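Local structure of bifunctional protein PutA (Bdellovibrio bacteriovorus, 5UR2) at residues Met163-Val166 with Thr167-Ala170; Phe226-Gly229 with Met230-Val234. The protein probably catalyses both steps of proline breakdown to glutamate, as a proline dehydrogenase using flavin and an NAD-dependent L-glutamate gamma-semialdehyde dehydrogenase. All coordinates share one frame; numbering follows the deposited sequence.

Contact 1: residues Met163-Val166 with Thr167-Ala170; sequences MELV and TWLA
T167 folds its hydroxyl back one turn of the helix 152-173 onto the carbonyl of M163, with OG1 3.1 Å from M163 O. The backbone N of T167 gives the same oxygen its regular helical bond, and the two donors come from opposite faces of the carbonyl plane. OG1 gets there because it stands anti to its own carbonyl carbon (chi1 -62°), which tips it back along the helix; threonine suits the site because its short branch lets the hydroxyl donate to the carbonyl four residues earlier. On another side of the helix, L165 and L169 lie side by side and point the same way, their CD1 atoms 4.0 Å apart. Both are buried against strand 138-144 of the proline dehydrogenase barrel, L165 on V142 and I144, L169 on F140 and V142, an interface suited to branched apolar side chains. With CG anti to N (chi1 170°), the W168 indole brings CE3 within 4.3 Å of L165 CD1; its large, flat ring suits a partly exposed site against P123 and L127. The chemistry implies a helix with divided faces: leucines toward the strand, V166 toward helix 211-232, W168 toward helix 123-135, and the threonine hydroxyl paired within the helix itself.

Contact 2: residues Phe226-Gly229 with Met230-Val234; sequences FRLG and MEKGV
Helix 211-232 runs out through this stretch and is closed by a Schellman motif, with G233 the first residue to leave helical angles, in a beta-alpha-beta unit of the barrel. M230 N bonds F226 O and E231 N bonds R227 O at 2.9 Å, both as regular helical links; K232 N then reaches L228 O at a less straight 143°. At the end V234 N turns back to G229 O, 2.8 Å away, and G233 N bonds M230 O. G233 has a positive phi of 71°, which glycine adopts easily, and its turn directs the chain toward strand 235-238. Buried G229 lends its carbonyl to the closing bond, and V234 sets CB 3.5 Å from G229 O, a branched apolar residue fitting this enclosed spot. R227 and E231 run side by side, but the carboxylate meets the arginine's methylenes: E231 OE2 lies 3.4 Å from R227 CG, and the guanidinium instead forms a salt bridge through NE with E261. Long side chains suit this more exposed side because their methylenes pack while R227 still reaches E261. L228 and K232 cross at an angle; the lysine's bend at chi2 (-58°) helps lay its chain against the leucine, with L228 CD1 4.0 Å from K232 CE.

How the contacts relate
Contact 1 comes first along the chain, on helix 152-173, and contact 2 follows on helix 211-232; both belong to the proline dehydrogenase part of the protein, a closed barrel of eight parallel strands. Strand 194-197 lies between the two helices in sequence, and strand 235-238 follows contact 2. The centres of the contacts are about 10 Å apart, and the helices pack against each other there: L228 fits against M163, V166 and T167, with L228 CD2 3.3 Å from T167 OG1, and the K232 side chain meets A170. The two contacts thus form part of the helical layer outside the barrel, the side chains of L165 and F226 each about 13 Å from the modified flavin.

Contact 1: residues Met163-Val166 with Thr167-Ala170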
loop_
_atom_site.group_PDB
_atom_site.type_symbol
_atom_site.label_atom_id
_atom_site.label_comp_id
_atom_site.label_asym_id
_atom_site.label_seq_id
_atom_site.Cartn_x
_atom_site.Cartn_y
_atom_site.Cartn_z
ATOM N N MET B 163 -5.623 -51.279 -31.850
ATOM C CA MET B 163 -5.815 -52.232 -32.941
ATOM C C MET B 163 -5.233 -53.595 -32.580
ATOM O O MET B 163 -5.858 -54.627 -32.831
ATOM C CB MET B 163 -5.181 -51.708 -34.231
ATOM C CG MET B 163 -5.756 -50.393 -34.794
ATOM S SD MET B 163 -7.477 -50.483 -35.356
ATOM C CE MET B 163 -7.326 -51.333 -36.924
ATOM N N GLU B 164 -4.036 -53.618 -31.984
ATOM C CA GLU B 164 -3.442 -54.890 -31.582
ATOM C C GLU B 164 -4.228 -55.529 -30.444
ATOM O O GLU B 164 -4.428 -56.749 -30.438
ATOM C CB GLU B 164 -1.984 -54.695 -31.168
ATOM C CG GLU B 164 -1.039 -54.405 -32.316
ATOM C CD GLU B 164 0.217 -53.675 -31.861
ATOM O OE1 GLU B 164 0.421 -53.572 -30.630
ATOM O OE2 GLU B 164 0.989 -53.201 -32.730
ATOM N N LEU B 165 -4.676 -54.725 -29.472
ATOM C CA LEU B 165 -5.434 -55.268 -28.347
ATOM C C LEU B 165 -6.704 -55.955 -28.823
ATOM O O LEU B 165 -6.996 -57.084 -28.413
ATOM C CB LEU B 165 -5.777 -54.175 -27.332
ATOM C CG LEU B 165 -6.711 -54.648 -26.203
ATOM C CD1 LEU B 165 -6.030 -55.683 -25.330
ATOM C CD2 LEU B 165 -7.193 -53.494 -25.341
ATOM N N VAL B 166 -7.472 -55.286 -29.689
ATOM C CA VAL B 166 -8.752 -55.837 -30.131
ATOM C C VAL B 166 -8.542 -57.135 -30.906
ATOM O O VAL B 166 -9.240 -58.129 -30.681
ATOM C CB VAL B 166 -9.525 -54.801 -30.964
ATOM C CG1 VAL B 166 -10.712 -55.456 -31.651
ATOM C CG2 VAL B 166 -9.974 -53.665 -30.078
ATOM N N THR B 167 -7.576 -57.149 -31.830
ATOM C CA THR B 167 -7.337 -58.353 -32.624
ATOM C C THR B 167 -6.904 -59.506 -31.729
ATOM O O THR B 167 -7.428 -60.622 -31.826
ATOM C CB THR B 167 -6.293 -58.073 -33.713
ATOM O OG1 THR B 167 -6.783 -57.061 -34.603
ATOM C CG2 THR B 167 -5.995 -59.344 -34.532
ATOM N N TRP B 168 -5.966 -59.239 -30.826
ATOM C CA TRP B 168 -5.383 -60.291 -29.999
ATOM C C TRP B 168 -6.367 -60.823 -28.948
ATOM O O TRP B 168 -6.414 -62.033 -28.699
ATOM C CB TRP B 168 -4.107 -59.745 -29.362
ATOM C CG TRP B 168 -3.525 -60.595 -28.331
ATOM C CD1 TRP B 168 -2.652 -61.623 -28.516
ATOM C CD2 TRP B 168 -3.739 -60.488 -26.924
ATOM N NE1 TRP B 168 -2.313 -62.171 -27.306
ATOM C CE2 TRP B 168 -2.967 -61.493 -26.310
ATOM C CE3 TRP B 168 -4.506 -59.635 -26.121
ATOM C CZ2 TRP B 168 -2.942 -61.679 -24.925
ATOM C CZ3 TRP B 168 -4.487 -59.820 -24.748
ATOM C CH2 TRP B 168 -3.709 -60.837 -24.162
ATOM N N LEU B 169 -7.145 -59.941 -28.301
ATOM C CA LEU B 169 -8.118 -60.408 -27.308
ATOM C C LEU B 169 -9.273 -61.166 -27.959
ATOM O O LEU B 169 -9.727 -62.190 -27.428
ATOM C CB LEU B 169 -8.648 -59.246 -26.474
ATOM C CG LEU B 169 -8.256 -59.257 -25.001
ATOM C CD1 LEU B 169 -8.974 -58.151 -24.234
ATOM C CD2 LEU B 169 -8.572 -60.620 -24.405
ATOM N N ALA B 170 -9.782 -60.668 -29.089
ATOM C CA ALA B 170 -10.810 -61.421 -29.803
ATOM C C ALA B 170 -10.298 -62.807 -30.187
ATOM O O ALA B 170 -11.014 -63.808 -30.033
ATOM C CB ALA B 170 -11.271 -60.655 -31.048
#

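Contact 2: residues Phe226-Gly229 with Met230-Val234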
loop_
_atom_site.group_PDB
_atom_site.type_symbol
_atom_site.label_atom_id
_atom_site.label_comp_id
_atom_site.label_asym_id
_atom_site.label_seq_id
_atom_site.Cartn_x
_atom_site.Cartn_y
_atom_site.Cartn_z
ATOM N N PHE B 226 -13.405 -48.657 -34.162
ATOM C CA PHE B 226 -14.794 -49.103 -34.174
ATOM C C PHE B 226 -15.013 -50.171 -35.234
ATOM O O PHE B 226 -15.741 -51.142 -35.003
ATOM C CB PHE B 226 -15.738 -47.930 -34.406
ATOM C CG PHE B 226 -16.104 -47.187 -33.158
ATOM C CD1 PHE B 226 -15.144 -46.876 -32.210
ATOM C CD2 PHE B 226 -17.418 -46.810 -32.925
ATOM C CE1 PHE B 226 -15.485 -46.192 -31.048
ATOM C CE2 PHE B 226 -17.769 -46.127 -31.762
ATOM C CZ PHE B 226 -16.797 -45.815 -30.828
ATOM N N ARG B 227 -14.371 -50.028 -36.396
ATOM C CA ARG B 227 -14.574 -51.005 -37.462
ATOM C C ARG B 227 -14.004 -52.364 -37.078
ATOM O O ARG B 227 -14.681 -53.393 -37.206
ATOM C CB ARG B 227 -13.948 -50.510 -38.769
ATOM C CG ARG B 227 -14.022 -51.562 -39.886
ATOM C CD ARG B 227 -13.363 -51.115 -41.186
ATOM N NE ARG B 227 -13.978 -49.908 -41.730
ATOM C CZ ARG B 227 -13.325 -48.773 -41.963
ATOM N NH1 ARG B 227 -12.023 -48.690 -41.700
ATOM N NH2 ARG B 227 -13.970 -47.728 -42.469
ATOM N N LEU B 228 -12.754 -52.388 -36.606
ATOM C CA LEU B 228 -12.146 -53.653 -36.209
ATOM C C LEU B 228 -12.950 -54.327 -35.104
ATOM O O LEU B 228 -13.155 -55.546 -35.133
ATOM C CB LEU B 228 -10.699 -53.426 -35.768
ATOM C CG LEU B 228 -9.966 -54.684 -35.307
ATOM C CD1 LEU B 228 -9.861 -55.651 -36.477
ATOM C CD2 LEU B 228 -8.575 -54.334 -34.792
ATOM N N GLY B 229 -13.398 -53.556 -34.107
ATOM C CA GLY B 229 -14.226 -54.141 -33.063
ATOM C C GLY B 229 -15.486 -54.778 -33.616
ATOM O O GLY B 229 -15.834 -55.915 -33.272
ATOM N N MET B 230 -16.187 -54.049 -34.486
ATOM C CA MET B 230 -17.393 -54.586 -35.098
ATOM C C MET B 230 -17.080 -55.871 -35.845
ATOM O O MET B 230 -17.787 -56.874 -35.700
ATOM C CB MET B 230 -18.001 -53.550 -36.039
ATOM C CG MET B 230 -19.301 -53.992 -36.708
ATOM S SD MET B 230 -20.013 -52.706 -37.775
ATOM C CE MET B 230 -18.709 -52.562 -38.997
ATOM N N GLU B 231 -15.994 -55.875 -36.615
ATOM C CA GLU B 231 -15.669 -57.068 -37.384
ATOM C C GLU B 231 -15.383 -58.257 -36.473
ATOM O O GLU B 231 -15.768 -59.383 -36.792
ATOM C CB GLU B 231 -14.476 -56.788 -38.305
ATOM C CG GLU B 231 -14.812 -55.863 -39.461
ATOM C CD GLU B 231 -13.592 -55.331 -40.181
ATOM O OE1 GLU B 231 -12.466 -55.577 -39.709
ATOM O OE2 GLU B 231 -13.762 -54.650 -41.216
ATOM N N LYS B 232 -14.799 -58.021 -35.307
ATOM C CA LYS B 232 -14.431 -59.115 -34.421
ATOM C C LYS B 232 -15.508 -59.454 -33.401
ATOM O O LYS B 232 -15.273 -60.318 -32.552
ATOM C CB LYS B 232 -13.121 -58.792 -33.692
ATOM C CG LYS B 232 -11.902 -58.554 -34.587
ATOM C CD LYS B 232 -11.589 -59.739 -35.501
ATOM C CE LYS B 232 -10.178 -59.579 -36.099
ATOM N NZ LYS B 232 -9.814 -60.633 -37.090
ATOM N N GLY B 233 -16.671 -58.805 -33.453
ATOM C CA GLY B 233 -17.682 -59.060 -32.441
ATOM C C GLY B 233 -17.307 -58.508 -31.083
ATOM O O GLY B 233 -17.724 -59.045 -30.051
ATOM N N VAL B 234 -16.500 -57.467 -31.065
ATOM C CA VAL B 234 -15.994 -56.867 -29.844
ATOM C C VAL B 234 -16.857 -55.662 -29.496
ATOM O O VAL B 234 -17.310 -54.929 -30.382
ATOM C CB VAL B 234 -14.509 -56.495 -30.036
ATOM C CG1 VAL B 234 -14.011 -55.530 -28.969
ATOM C CG2 VAL B 234 -13.668 -57.777 -30.069
#